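NAD(P)H dehydrogenase (quinone) (Mycobacterium tuberculosis, PDB 1XDI) reduces quinones to quinols with electrons from NADH or NADPH, using one bound FAD per subunit of a homotetramer. Local coordinates at residues Trp172-Pro182 and Thr193-Leu204; Val49-Ser57 and Leu83-Ala94. All coordinates share one frame; numbering follows the deposited sequence.

Contact 1: residues Trp172-Pro182 and Thr193-Leu204; sequences WRQLYDLDALP and TGAEFVDAYTEL. With FAD (flavin-adenine dinucleotide), chain C.
Leu175 and Phe197 meet where the loop after strand 169-171 folds over helix 192-203, the helix that follows strand 185-188 in the second Rossmann-type domain of this flavoprotein disulfide reductase fold. CD1 of Leu175 stands over the middle of the Phe197 ring, 3.8 Å from its centroid and 9° off the normal, a CH-pi contact. OH of Tyr176 comes to the edge of the same ring, near its plane, and lies 3.6 Å from Phe197 CZ. CB of Trp172 adds an apolar contact at Phe197 CE2 (3.6 Å). One helical turn on, the other branch of Leu175, CD2, packs 3.9 Å from Tyr201 CE2, and just past the helix end Leu181 CD2 touches Leu204 CD1 at 3.6 Å. Strand 270-273 backs this layer through Leu272, which touches both Leu175 and Phe197.

Trp172 carries the contact to the cofactor. With CG between the backbone N and the carbonyl carbon (chi1 61°), its indole is placed against the dimethylbenzene end of the flavin, and NE1 is hydrogen-bonded to Asp47. Methyl C7M of FAD sits over one indole face, offset toward the rim, while Thr193 CB approaches FAD C7M to 3.9 Å.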
loop_
_atom_site.group_PDB
_atom_site.type_symbol
_atom_site.label_atom_id
_atom_site.label_comp_id
_atom_site.label_asym_id
_atom_site.label_seq_id
_atom_site.Cartn_x
_atom_site.Cartn_y
_atom_site.Cartn_z
ATOM N N TRP A 172 12.313 43.440 -2.376
ATOM C CA TRP A 172 10.940 43.124 -1.993
ATOM C C TRP A 172 10.629 43.353 -0.486
ATOM O O TRP A 172 9.464 43.632 -0.119
ATOM C CB TRP A 172 10.618 41.685 -2.394
ATOM C CG TRP A 172 11.467 40.723 -1.736
ATOM C CD1 TRP A 172 11.301 40.210 -0.491
ATOM C CD2 TRP A 172 12.646 40.129 -2.263
ATOM N NE1 TRP A 172 12.302 39.321 -0.206
ATOM C CE2 TRP A 172 13.148 39.256 -1.282
ATOM C CE3 TRP A 172 13.328 40.248 -3.461
ATOM C CZ2 TRP A 172 14.312 38.502 -1.469
ATOM C CZ3 TRP A 172 14.496 39.485 -3.642
ATOM C CH2 TRP A 172 14.970 38.629 -2.651
ATOM N N ARG A 173 11.637 43.244 0.387
ATOM C CA ARG A 173 11.399 43.467 1.807
ATOM C C ARG A 173 10.939 44.892 2.084
ATOM O O ARG A 173 10.113 45.129 2.983
ATOM C CB ARG A 173 12.635 43.144 2.638
ATOM C CG ARG A 173 12.880 41.658 2.742
ATOM C CD ARG A 173 14.173 41.259 3.396
ATOM N NE ARG A 173 14.260 39.816 3.340
ATOM C CZ ARG A 173 15.178 39.122 3.975
ATOM N NH1 ARG A 173 16.079 39.774 4.683
ATOM N NH2 ARG A 173 15.153 37.796 3.954
ATOM N N GLN A 174 11.427 45.837 1.283
ATOM C CA GLN A 174 11.067 47.248 1.415
ATOM C C GLN A 174 9.750 47.778 0.812
ATOM O O GLN A 174 9.320 48.843 1.173
ATOM C CB GLN A 174 12.219 48.064 0.891
ATOM C CG GLN A 174 13.492 47.635 1.569
ATOM C CD GLN A 174 14.697 48.307 0.980
ATOM O OE1 GLN A 174 14.867 48.340 -0.232
ATOM N NE2 GLN A 174 15.539 48.842 1.823
ATOM N N LEU A 175 9.105 47.059 -0.087
ATOM C CA LEU A 175 7.861 47.536 -0.675
ATOM C C LEU A 175 6.752 48.117 0.268
ATOM O O LEU A 175 6.019 49.032 -0.112
ATOM C CB LEU A 175 7.246 46.399 -1.498
ATOM C CG LEU A 175 8.084 45.974 -2.680
ATOM C CD1 LEU A 175 7.762 44.589 -3.137
ATOM C CD2 LEU A 175 7.837 46.978 -3.793
ATOM N N TYR A 176 6.617 47.588 1.478
ATOM C CA TYR A 176 5.546 48.000 2.376
ATOM C C TYR A 176 5.854 49.227 3.169
ATOM O O TYR A 176 5.134 49.582 4.097
ATOM C CB TYR A 176 5.204 46.853 3.302
ATOM C CG TYR A 176 5.244 45.537 2.568
ATOM C CD1 TYR A 176 4.369 45.252 1.521
ATOM C CD2 TYR A 176 6.163 44.576 2.925
ATOM C CE1 TYR A 176 4.423 44.031 0.877
ATOM C CE2 TYR A 176 6.229 43.359 2.278
ATOM C CZ TYR A 176 5.374 43.091 1.267
ATOM O OH TYR A 176 5.532 41.891 0.616
ATOM N N ASP A 177 6.935 49.880 2.796
ATOM C CA ASP A 177 7.328 51.108 3.418
ATOM C C ASP A 177 6.843 52.317 2.660
ATOM O O ASP A 177 6.976 53.436 3.142
ATOM C CB ASP A 177 8.808 51.152 3.484
ATOM C CG ASP A 177 9.339 50.076 4.331
ATOM O OD1 ASP A 177 8.568 49.634 5.211
ATOM O OD2 ASP A 177 10.514 49.697 4.140
ATOM N N LEU A 178 6.304 52.095 1.466
ATOM C CA LEU A 178 5.783 53.159 0.626
ATOM C C LEU A 178 4.409 53.572 1.134
ATOM O O LEU A 178 3.649 52.717 1.615
ATOM C CB LEU A 178 5.590 52.677 -0.802
ATOM C CG LEU A 178 6.685 51.944 -1.543
ATOM C CD1 LEU A 178 6.049 51.425 -2.788
ATOM C CD2 LEU A 178 7.877 52.844 -1.902
ATOM N N ASP A 179 4.070 54.860 0.999
ATOM C CA ASP A 179 2.753 55.330 1.424
ATOM C C ASP A 179 1.831 55.625 0.264
ATOM O O ASP A 179 0.754 56.212 0.447
ATOM C CB ASP A 179 2.866 56.564 2.302
ATOM C CG ASP A 179 3.250 56.213 3.729
ATOM O OD1 ASP A 179 2.482 55.433 4.397
ATOM O OD2 ASP A 179 4.320 56.719 4.179
ATOM N N ALA A 180 2.248 55.227 -0.934
ATOM C CA ALA A 180 1.434 55.445 -2.124
ATOM C C ALA A 180 1.793 54.510 -3.256
ATOM O O ALA A 180 2.948 54.135 -3.410
ATOM C CB ALA A 180 1.570 56.863 -2.578
ATOM N N LEU A 181 0.815 54.120 -4.057
ATOM C CA LEU A 181 1.119 53.248 -5.186
ATOM C C LEU A 181 2.071 53.907 -6.193
ATOM O O LEU A 181 1.954 55.062 -6.519
ATOM C CB LEU A 181 -0.155 52.847 -5.920
ATOM C CG LEU A 181 -1.143 51.995 -5.148
ATOM C CD1 LEU A 181 -2.218 51.567 -6.112
ATOM C CD2 LEU A 181 -0.475 50.767 -4.547
ATOM N N PRO A 182 3.037 53.174 -6.688
ATOM C CA PRO A 182 3.944 53.775 -7.653
ATOM C C PRO A 182 3.219 54.223 -8.906
ATOM O O PRO A 182 2.210 53.661 -9.277
ATOM C CB PRO A 182 4.898 52.630 -7.942
ATOM C CG PRO A 182 5.023 51.982 -6.571
ATOM C CD PRO A 182 3.561 51.882 -6.216
ATOM N N THR A 193 9.293 35.261 -7.716
ATOM C CA THR A 193 8.959 36.362 -6.839
ATOM C C THR A 193 8.822 37.684 -7.580
ATOM O O THR A 193 8.238 38.613 -7.056
ATOM C CB THR A 193 9.886 36.446 -5.568
ATOM O OG1 THR A 193 10.545 37.705 -5.518
ATOM C CG2 THR A 193 10.879 35.337 -5.547
ATOM N N GLY A 194 9.327 37.791 -8.802
ATOM C CA GLY A 194 9.068 39.020 -9.517
ATOM C C GLY A 194 7.688 38.793 -10.133
ATOM O O GLY A 194 6.822 39.692 -10.181
ATOM N N ALA A 195 7.448 37.563 -10.589
ATOM C CA ALA A 195 6.186 37.294 -11.231
ATOM C C ALA A 195 5.028 37.596 -10.354
ATOM O O ALA A 195 4.042 38.200 -10.811
ATOM C CB ALA A 195 6.113 35.861 -11.706
ATOM N N GLU A 196 5.142 37.184 -9.092
ATOM C CA GLU A 196 4.056 37.382 -8.137
ATOM C C GLU A 196 3.721 38.866 -7.873
ATOM O O GLU A 196 2.531 39.248 -7.854
ATOM C CB GLU A 196 4.365 36.654 -6.818
ATOM C CG GLU A 196 4.342 35.118 -6.846
ATOM C CD GLU A 196 4.787 34.473 -5.496
ATOM O OE1 GLU A 196 5.236 35.231 -4.584
ATOM O OE2 GLU A 196 4.712 33.225 -5.345
ATOM N N PHE A 197 4.744 39.699 -7.709
ATOM C CA PHE A 197 4.548 41.122 -7.439
ATOM C C PHE A 197 4.061 41.882 -8.668
ATOM O O PHE A 197 3.233 42.778 -8.545
ATOM C CB PHE A 197 5.840 41.760 -6.877
ATOM C CG PHE A 197 6.074 41.465 -5.410
ATOM C CD1 PHE A 197 5.148 41.844 -4.446
ATOM C CD2 PHE A 197 7.211 40.822 -4.993
ATOM C CE1 PHE A 197 5.365 41.588 -3.076
ATOM C CE2 PHE A 197 7.446 40.559 -3.636
ATOM C CZ PHE A 197 6.517 40.943 -2.672
ATOM N N VAL A 198 4.561 41.535 -9.856
ATOM C CA VAL A 198 4.104 42.191 -11.044
ATOM C C VAL A 198 2.583 41.953 -11.050
ATOM O O VAL A 198 1.784 42.884 -11.258
ATOM C CB VAL A 198 4.736 41.542 -12.276
ATOM C CG1 VAL A 198 3.878 41.826 -13.553
ATOM C CG2 VAL A 198 6.174 41.997 -12.422
ATOM N N ASP A 199 2.172 40.707 -10.818
ATOM C CA ASP A 199 0.766 40.392 -10.827
ATOM C C ASP A 199 0.037 41.193 -9.752
ATOM O O ASP A 199 -0.977 41.828 -10.007
ATOM C CB ASP A 199 0.616 38.907 -10.604
ATOM C CG ASP A 199 -0.826 38.417 -10.745
ATOM O OD1 ASP A 199 -1.802 39.126 -10.382
ATOM O OD2 ASP A 199 -0.992 37.256 -11.170
ATOM N N ALA A 200 0.533 41.159 -8.523
ATOM C CA ALA A 200 -0.121 41.918 -7.439
ATOM C C ALA A 200 -0.262 43.431 -7.764
ATOM O O ALA A 200 -1.349 43.985 -7.664
ATOM C CB ALA A 200 0.664 41.724 -6.095
ATOM N N TYR A 201 0.827 44.094 -8.146
ATOM C CA TYR A 201 0.743 45.518 -8.480
ATOM C C TYR A 201 -0.160 45.841 -9.715
ATOM O O TYR A 201 -0.854 46.839 -9.720
ATOM C CB TYR A 201 2.174 46.109 -8.583
ATOM C CG TYR A 201 2.802 46.372 -7.192
ATOM C CD1 TYR A 201 2.293 47.383 -6.367
ATOM C CD2 TYR A 201 3.897 45.614 -6.686
ATOM C CE1 TYR A 201 2.859 47.657 -5.088
ATOM C CE2 TYR A 201 4.464 45.872 -5.360
ATOM C CZ TYR A 201 3.941 46.917 -4.579
ATOM O OH TYR A 201 4.506 47.343 -3.345
ATOM N N THR A 202 -0.190 44.986 -10.726
ATOM C CA THR A 202 -1.040 45.181 -11.912
ATOM C C THR A 202 -2.510 45.153 -11.444
ATOM O O THR A 202 -3.382 45.778 -12.017
ATOM C CB THR A 202 -0.802 43.994 -12.941
ATOM O OG1 THR A 202 0.496 44.133 -13.536
ATOM C CG2 THR A 202 -1.942 43.896 -14.001
ATOM N N GLU A 203 -2.784 44.405 -10.389
ATOM C CA GLU A 203 -4.139 44.292 -9.884
ATOM C C GLU A 203 -4.522 45.512 -9.067
ATOM O O GLU A 203 -5.700 45.866 -9.006
ATOM C CB GLU A 203 -4.276 43.014 -9.064
ATOM C CG GLU A 203 -4.383 41.776 -9.909
ATOM C CD GLU A 203 -5.606 41.850 -10.805
ATOM O OE1 GLU A 203 -6.717 41.993 -10.253
ATOM O OE2 GLU A 203 -5.457 41.781 -12.050
ATOM N N LEU A 204 -3.547 46.156 -8.435
ATOM C CA LEU A 204 -3.855 47.371 -7.708
ATOM C C LEU A 204 -3.967 48.499 -8.721
ATOM O O LEU A 204 -4.072 49.671 -8.337
ATOM C CB LEU A 204 -2.765 47.727 -6.654
ATOM C CG LEU A 204 -2.868 46.929 -5.344
ATOM C CD1 LEU A 204 -1.863 47.424 -4.360
ATOM C CD2 LEU A 204 -4.288 47.021 -4.780
HETATM P PA FAD C . 14.649 31.958 7.124
HETATM O O1A FAD C . 15.237 32.903 6.084
HETATM O O2A FAD C . 13.125 31.872 7.179
HETATM O O5B FAD C . 15.208 32.448 8.455
HETATM C C5B FAD C . 16.419 32.042 9.096
HETATM C C4B FAD C . 16.415 33.018 10.253
HETATM O O4B FAD C . 17.502 32.816 11.119
HETATM C C3B FAD C . 16.447 34.604 9.920
HETATM O O3B FAD C . 15.158 35.219 9.901
HETATM C C2B FAD C . 17.336 35.196 10.909
HETATM O O2B FAD C . 16.773 35.964 11.975
HETATM C C1B FAD C . 18.090 34.046 11.527
HETATM N N9A FAD C . 19.494 34.038 11.412
HETATM C C8A FAD C . 20.378 34.283 10.380
HETATM N N7A FAD C . 21.634 34.180 10.728
HETATM C C5A FAD C . 21.590 33.852 12.051
HETATM C C6A FAD C . 22.565 33.603 13.032
HETATM N N6A FAD C . 23.857 33.657 12.779
HETATM N N1A FAD C . 22.140 33.293 14.307
HETATM C C2A FAD C . 20.836 33.224 14.619
HETATM N N3A FAD C . 19.811 33.454 13.713
HETATM C C4A FAD C . 20.359 33.772 12.428
HETATM N N1 FAD C . 8.473 29.661 0.300
HETATM C C2 FAD C . 7.309 28.944 0.254
HETATM O O2 FAD C . 7.262 27.755 0.620
HETATM N N3 FAD C . 6.170 29.561 -0.211
HETATM C C4 FAD C . 6.074 30.858 -0.634
HETATM O O4 FAD C . 4.990 31.290 -1.022
HETATM C C4X FAD C . 7.211 31.549 -0.589
HETATM N N5 FAD C . 7.131 32.905 -1.017
HETATM C C5X FAD C . 8.340 33.646 -0.966
HETATM C C6 FAD C . 8.353 35.004 -1.350
HETATM C C7 FAD C . 9.532 35.796 -1.324
HETATM C C7M FAD C . 9.481 37.284 -1.748
HETATM C C8 FAD C . 10.743 35.170 -0.906
HETATM C C8M FAD C . 12.068 35.912 -0.858
HETATM C C9 FAD C . 10.764 33.864 -0.511
HETATM C C9A FAD C . 9.614 33.082 -0.502
HETATM N N10 FAD C . 9.566 31.669 -0.075
HETATM C C10 FAD C . 8.409 30.944 -0.112
HETATM C "C1'" FAD C . 10.778 31.127 0.410
HETATM C "C2'" FAD C . 10.810 30.837 1.881
HETATM O "O2'" FAD C . 10.474 32.069 2.611
HETATM C "C3'" FAD C . 12.152 30.345 2.346
HETATM O "O3'" FAD C . 12.376 29.082 1.775
HETATM C "C4'" FAD C . 12.270 30.101 3.838
HETATM O "O4'" FAD C . 12.073 31.460 4.383
HETATM C "C5'" FAD C . 13.565 29.722 4.368
HETATM O "O5'" FAD C . 13.427 29.441 5.754
HETATM P P FAD C . 14.628 29.165 6.712
HETATM O O1P FAD C . 14.027 28.819 7.947
HETATM O O2P FAD C . 15.644 28.238 6.167
HETATM O O3P FAD C . 15.267 30.568 6.753
#

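Contact 2: residues Val49-Ser57 and Leu83-Ala94; sequences VPSKTFIAS and LPQIHARVKTLA. With FAD (flavin-adenine dinucleotide), chain C.
Arg89 reaches from helix 83-107 to Ser57 on helix 48-64, joining two helices of the FAD-binding part of the fold whose short segments run roughly antiparallel, at 142°, with their axes 9.1 Å apart. CB of Arg89 starts toward the partner helix, and CG, anti to the backbone N (chi1 179°), begins an extended chain. Arg89 CD passes 3.8 Å from Ser57 OG. At the tip, Arg89 NH1 donates to Ser57 OG at 2.9 Å with an N-H...O angle of 148°, and OG lies at the edge of the guanidinium, close to its plane. Thr53 CG2 sits over one face, toward the rim, while Arg89 NH2 is hydrogen-bonded to Met394 O of the second subunit.

The rest of the seam is largely apolar. Phe54 is a knob in a hole formed by Leu83, Ile86, His87 and Val90, with Ile86 CG2 3.8 Å from Phe54 CD1 and Leu83 CD2 at the ring edge. Farther along, Pro50 CB rests on Val90 CG1 at 3.8 Å. Leu93 splits its branches: CD1 meets Thr53 CG2 and CD2 meets Val49 CG1 (3.6 Å).

Helix 48-64 thus packs on its neighbour mainly through apolar side chains, plus one hydrogen bond, and turns Lys52 to the isoalloxazine. There Lys52 NZ donates to FAD N5 at 3.1 Å and more weakly to FAD O4, and forms a salt bridge with Glu196. Gripped by these partners, NZ is fixed in place beside the N5 edge of the flavin.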
loop_
_atom_site.group_PDB
_atom_site.type_symbol
_atom_site.label_atom_id
_atom_site.label_comp_id
_atom_site.label_asym_id
_atom_site.label_seq_id
_atom_site.Cartn_x
_atom_site.Cartn_y
_atom_site.Cartn_z
ATOM N N VAL A 49 5.211 34.978 4.243
ATOM C CA VAL A 49 3.950 35.426 4.825
ATOM C C VAL A 49 3.480 36.840 4.325
ATOM O O VAL A 49 2.314 36.983 3.915
ATOM C CB VAL A 49 3.994 35.377 6.386
ATOM C CG1 VAL A 49 2.893 36.226 6.968
ATOM C CG2 VAL A 49 3.888 33.934 6.836
ATOM N N PRO A 50 4.357 37.882 4.350
ATOM C CA PRO A 50 3.985 39.238 3.883
ATOM C C PRO A 50 3.555 39.335 2.388
ATOM O O PRO A 50 2.447 39.813 2.109
ATOM C CB PRO A 50 5.230 40.062 4.170
ATOM C CG PRO A 50 5.785 39.440 5.370
ATOM C CD PRO A 50 5.630 37.935 5.091
ATOM N N SER A 51 4.389 38.907 1.428
ATOM C CA SER A 51 3.944 38.964 0.016
ATOM C C SER A 51 2.564 38.308 -0.172
ATOM O O SER A 51 1.694 38.889 -0.847
ATOM C CB SER A 51 4.933 38.309 -0.960
ATOM O OG SER A 51 5.492 37.110 -0.426
ATOM N N LYS A 52 2.347 37.124 0.423
ATOM C CA LYS A 52 1.065 36.444 0.309
ATOM C C LYS A 52 -0.014 37.283 0.950
ATOM O O LYS A 52 -1.143 37.279 0.478
ATOM C CB LYS A 52 1.092 35.037 0.953
ATOM C CG LYS A 52 1.565 33.841 0.032
ATOM C CD LYS A 52 3.037 33.910 -0.317
ATOM C CE LYS A 52 3.264 34.107 -1.808
ATOM N NZ LYS A 52 4.690 34.420 -2.123
ATOM N N THR A 53 0.318 38.003 2.013
ATOM C CA THR A 53 -0.675 38.855 2.662
ATOM C C THR A 53 -0.977 39.975 1.682
ATOM O O THR A 53 -2.133 40.188 1.277
ATOM C CB THR A 53 -0.137 39.439 3.961
ATOM O OG1 THR A 53 0.523 38.385 4.657
ATOM C CG2 THR A 53 -1.255 39.991 4.872
ATOM N N PHE A 54 0.069 40.681 1.282
ATOM C CA PHE A 54 -0.067 41.771 0.301
ATOM C C PHE A 54 -0.927 41.341 -0.885
ATOM O O PHE A 54 -1.857 42.044 -1.268
ATOM C CB PHE A 54 1.317 42.197 -0.223
ATOM C CG PHE A 54 1.288 43.400 -1.071
ATOM C CD1 PHE A 54 1.110 44.634 -0.511
ATOM C CD2 PHE A 54 1.387 43.290 -2.462
ATOM C CE1 PHE A 54 1.025 45.788 -1.338
ATOM C CE2 PHE A 54 1.300 44.443 -3.298
ATOM C CZ PHE A 54 1.114 45.692 -2.732
ATOM N N ILE A 55 -0.614 40.175 -1.446
ATOM C CA ILE A 55 -1.322 39.634 -2.606
ATOM C C ILE A 55 -2.764 39.287 -2.314
ATOM O O ILE A 55 -3.610 39.418 -3.197
ATOM C CB ILE A 55 -0.587 38.394 -3.191
ATOM C CG1 ILE A 55 0.684 38.829 -3.928
ATOM C CG2 ILE A 55 -1.460 37.666 -4.099
ATOM C CD1 ILE A 55 1.536 37.688 -4.461
ATOM N N ALA A 56 -3.050 38.877 -1.083
ATOM C CA ALA A 56 -4.420 38.521 -0.698
ATOM C C ALA A 56 -5.307 39.747 -0.626
ATOM O O ALA A 56 -6.497 39.679 -0.930
ATOM C CB ALA A 56 -4.429 37.821 0.649
ATOM N N SER A 57 -4.720 40.856 -0.188
ATOM C CA SER A 57 -5.437 42.130 -0.089
ATOM C C SER A 57 -5.730 42.604 -1.481
ATOM O O SER A 57 -6.807 43.072 -1.750
ATOM C CB SER A 57 -4.602 43.199 0.611
ATOM O OG SER A 57 -4.431 42.884 1.977
ATOM N N LEU A 83 -3.256 52.234 0.297
ATOM C CA LEU A 83 -2.013 51.482 0.497
ATOM C C LEU A 83 -1.489 51.409 1.946
ATOM O O LEU A 83 -1.110 50.345 2.404
ATOM C CB LEU A 83 -0.918 52.015 -0.458
ATOM C CG LEU A 83 -0.044 51.061 -1.285
ATOM C CD1 LEU A 83 1.303 51.221 -0.756
ATOM C CD2 LEU A 83 -0.460 49.586 -1.222
ATOM N N PRO A 84 -1.500 52.523 2.688
ATOM C CA PRO A 84 -0.998 52.438 4.051
ATOM C C PRO A 84 -1.718 51.445 4.940
ATOM O O PRO A 84 -1.071 50.796 5.776
ATOM C CB PRO A 84 -1.122 53.859 4.560
ATOM C CG PRO A 84 -0.977 54.660 3.364
ATOM C CD PRO A 84 -1.847 53.909 2.378
ATOM N N GLN A 85 -3.035 51.321 4.822
ATOM C CA GLN A 85 -3.664 50.332 5.682
ATOM C C GLN A 85 -3.389 48.894 5.178
ATOM O O GLN A 85 -3.340 47.955 5.994
ATOM C CB GLN A 85 -5.162 50.600 5.935
ATOM C CG GLN A 85 -5.931 51.177 4.821
ATOM C CD GLN A 85 -7.328 51.657 5.266
ATOM O OE1 GLN A 85 -8.217 50.843 5.543
ATOM N NE2 GLN A 85 -7.517 52.985 5.331
ATOM N N ILE A 86 -3.168 48.714 3.872
ATOM C CA ILE A 86 -2.833 47.385 3.370
ATOM C C ILE A 86 -1.483 47.006 4.028
ATOM O O ILE A 86 -1.351 45.920 4.634
ATOM C CB ILE A 86 -2.652 47.371 1.831
ATOM C CG1 ILE A 86 -3.994 47.395 1.141
ATOM C CG2 ILE A 86 -1.879 46.131 1.382
ATOM C CD1 ILE A 86 -3.860 47.804 -0.298
ATOM N N HIS A 87 -0.492 47.896 3.895
ATOM C CA HIS A 87 0.848 47.701 4.469
ATOM C C HIS A 87 0.722 47.436 5.998
ATOM O O HIS A 87 1.333 46.542 6.556
ATOM C CB HIS A 87 1.704 48.955 4.210
ATOM C CG HIS A 87 2.141 49.128 2.785
ATOM N ND1 HIS A 87 2.944 50.174 2.378
ATOM C CD2 HIS A 87 1.994 48.330 1.695
ATOM C CE1 HIS A 87 3.282 50.003 1.112
ATOM N NE2 HIS A 87 2.722 48.892 0.671
ATOM N N ALA A 88 -0.103 48.219 6.678
ATOM C CA ALA A 88 -0.277 48.073 8.117
ATOM C C ALA A 88 -0.796 46.656 8.438
ATOM O O ALA A 88 -0.508 46.066 9.516
ATOM C CB ALA A 88 -1.222 49.121 8.609
ATOM N N ARG A 89 -1.565 46.111 7.495
ATOM C CA ARG A 89 -2.127 44.790 7.689
ATOM C C ARG A 89 -1.028 43.833 7.391
ATOM O O ARG A 89 -0.979 42.729 7.943
ATOM C CB ARG A 89 -3.262 44.517 6.757
ATOM C CG ARG A 89 -3.787 43.174 6.957
ATOM C CD ARG A 89 -4.555 42.699 5.722
ATOM N NE ARG A 89 -5.239 41.439 5.992
ATOM C CZ ARG A 89 -5.589 40.545 5.077
ATOM N NH1 ARG A 89 -5.331 40.744 3.779
ATOM N NH2 ARG A 89 -6.200 39.434 5.481
ATOM N N VAL A 90 -0.116 44.254 6.524
ATOM C CA VAL A 90 0.977 43.373 6.201
ATOM C C VAL A 90 1.895 43.225 7.388
ATOM O O VAL A 90 2.264 42.107 7.717
ATOM C CB VAL A 90 1.730 43.863 4.970
ATOM C CG1 VAL A 90 3.106 43.167 4.814
ATOM C CG2 VAL A 90 0.862 43.590 3.802
ATOM N N LYS A 91 2.244 44.313 8.068
ATOM C CA LYS A 91 3.159 44.131 9.178
ATOM C C LYS A 91 2.402 43.462 10.292
ATOM O O LYS A 91 2.823 42.444 10.819
ATOM C CB LYS A 91 3.747 45.449 9.664
ATOM C CG LYS A 91 4.142 46.331 8.574
ATOM C CD LYS A 91 5.624 46.417 8.378
ATOM C CE LYS A 91 5.967 47.247 7.072
ATOM N NZ LYS A 91 5.360 48.677 6.995
ATOM N N THR A 92 1.262 44.024 10.626
ATOM C CA THR A 92 0.442 43.486 11.706
ATOM C C THR A 92 0.204 41.944 11.725
ATOM O O THR A 92 0.419 41.292 12.764
ATOM C CB THR A 92 -0.902 44.295 11.752
ATOM O OG1 THR A 92 -0.848 45.125 12.895
ATOM C CG2 THR A 92 -2.154 43.382 11.792
ATOM N N LEU A 93 -0.252 41.385 10.594
ATOM C CA LEU A 93 -0.487 39.932 10.439
ATOM C C LEU A 93 0.834 39.163 10.612
ATOM O O LEU A 93 0.906 38.109 11.254
ATOM C CB LEU A 93 -1.017 39.632 9.041
ATOM C CG LEU A 93 -1.433 38.197 8.763
ATOM C CD1 LEU A 93 -2.605 38.337 7.846
ATOM C CD2 LEU A 93 -0.338 37.293 8.191
ATOM N N ALA A 94 1.886 39.704 9.999
ATOM C CA ALA A 94 3.202 39.092 10.075
ATOM C C ALA A 94 3.555 38.870 11.549
ATOM O O ALA A 94 3.921 37.751 11.946
ATOM C CB ALA A 94 4.216 39.982 9.410
HETATM P PA FAD C . 14.649 31.958 7.124
HETATM O O1A FAD C . 15.237 32.903 6.084
HETATM O O2A FAD C . 13.125 31.872 7.179
HETATM O O5B FAD C . 15.208 32.448 8.455
HETATM C C5B FAD C . 16.419 32.042 9.096
HETATM C C4B FAD C . 16.415 33.018 10.253
HETATM O O4B FAD C . 17.502 32.816 11.119
HETATM C C3B FAD C . 16.447 34.604 9.920
HETATM O O3B FAD C . 15.158 35.219 9.901
HETATM C C2B FAD C . 17.336 35.196 10.909
HETATM O O2B FAD C . 16.773 35.964 11.975
HETATM C C1B FAD C . 18.090 34.046 11.527
HETATM N N9A FAD C . 19.494 34.038 11.412
HETATM C C8A FAD C . 20.378 34.283 10.380
HETATM N N7A FAD C . 21.634 34.180 10.728
HETATM C C5A FAD C . 21.590 33.852 12.051
HETATM C C6A FAD C . 22.565 33.603 13.032
HETATM N N6A FAD C . 23.857 33.657 12.779
HETATM N N1A FAD C . 22.140 33.293 14.307
HETATM C C2A FAD C . 20.836 33.224 14.619
HETATM N N3A FAD C . 19.811 33.454 13.713
HETATM C C4A FAD C . 20.359 33.772 12.428
HETATM N N1 FAD C . 8.473 29.661 0.300
HETATM C C2 FAD C . 7.309 28.944 0.254
HETATM O O2 FAD C . 7.262 27.755 0.620
HETATM N N3 FAD C . 6.170 29.561 -0.211
HETATM C C4 FAD C . 6.074 30.858 -0.634
HETATM O O4 FAD C . 4.990 31.290 -1.022
HETATM C C4X FAD C . 7.211 31.549 -0.589
HETATM N N5 FAD C . 7.131 32.905 -1.017
HETATM C C5X FAD C . 8.340 33.646 -0.966
HETATM C C6 FAD C . 8.353 35.004 -1.350
HETATM C C7 FAD C . 9.532 35.796 -1.324
HETATM C C7M FAD C . 9.481 37.284 -1.748
HETATM C C8 FAD C . 10.743 35.170 -0.906
HETATM C C8M FAD C . 12.068 35.912 -0.858
HETATM C C9 FAD C . 10.764 33.864 -0.511
HETATM C C9A FAD C . 9.614 33.082 -0.502
HETATM N N10 FAD C . 9.566 31.669 -0.075
HETATM C C10 FAD C . 8.409 30.944 -0.112
HETATM C "C1'" FAD C . 10.778 31.127 0.410
HETATM C "C2'" FAD C . 10.810 30.837 1.881
HETATM O "O2'" FAD C . 10.474 32.069 2.611
HETATM C "C3'" FAD C . 12.152 30.345 2.346
HETATM O "O3'" FAD C . 12.376 29.082 1.775
HETATM C "C4'" FAD C . 12.270 30.101 3.838
HETATM O "O4'" FAD C . 12.073 31.460 4.383
HETATM C "C5'" FAD C . 13.565 29.722 4.368
HETATM O "O5'" FAD C . 13.427 29.441 5.754
HETATM P P FAD C . 14.628 29.165 6.712
HETATM O O1P FAD C . 14.027 28.819 7.947
HETATM O O2P FAD C . 15.644 28.238 6.167
HETATM O O3P FAD C . 15.267 30.568 6.753
#

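Overall arrangement
Both contacts are largely buried and both reach the flavin, from adjoining parts of the fold. Contact 1 is a loop-on-helix packing in the second Rossmann-type domain, apolar and aromatic across its seam, whereas contact 2 pairs two helices of the FAD-binding part, adds an Arg89-Ser57 hydrogen bond within it, and borders the second subunit. Their centres are 11 Å apart, and the elements interlock: Glu196 OE1, on the helix of contact 1, forms a 2.6 Å salt bridge with Lys52 NZ of contact 2. The loop of contact 1 also lies against helix 83-107, with Leu181 on Leu83 and Tyr176 on Val90. At the cofactor, contact 1 offers chiefly carbon to the dimethyl end, contact 2 a hydrogen-bond donor to the flavin's N5 side.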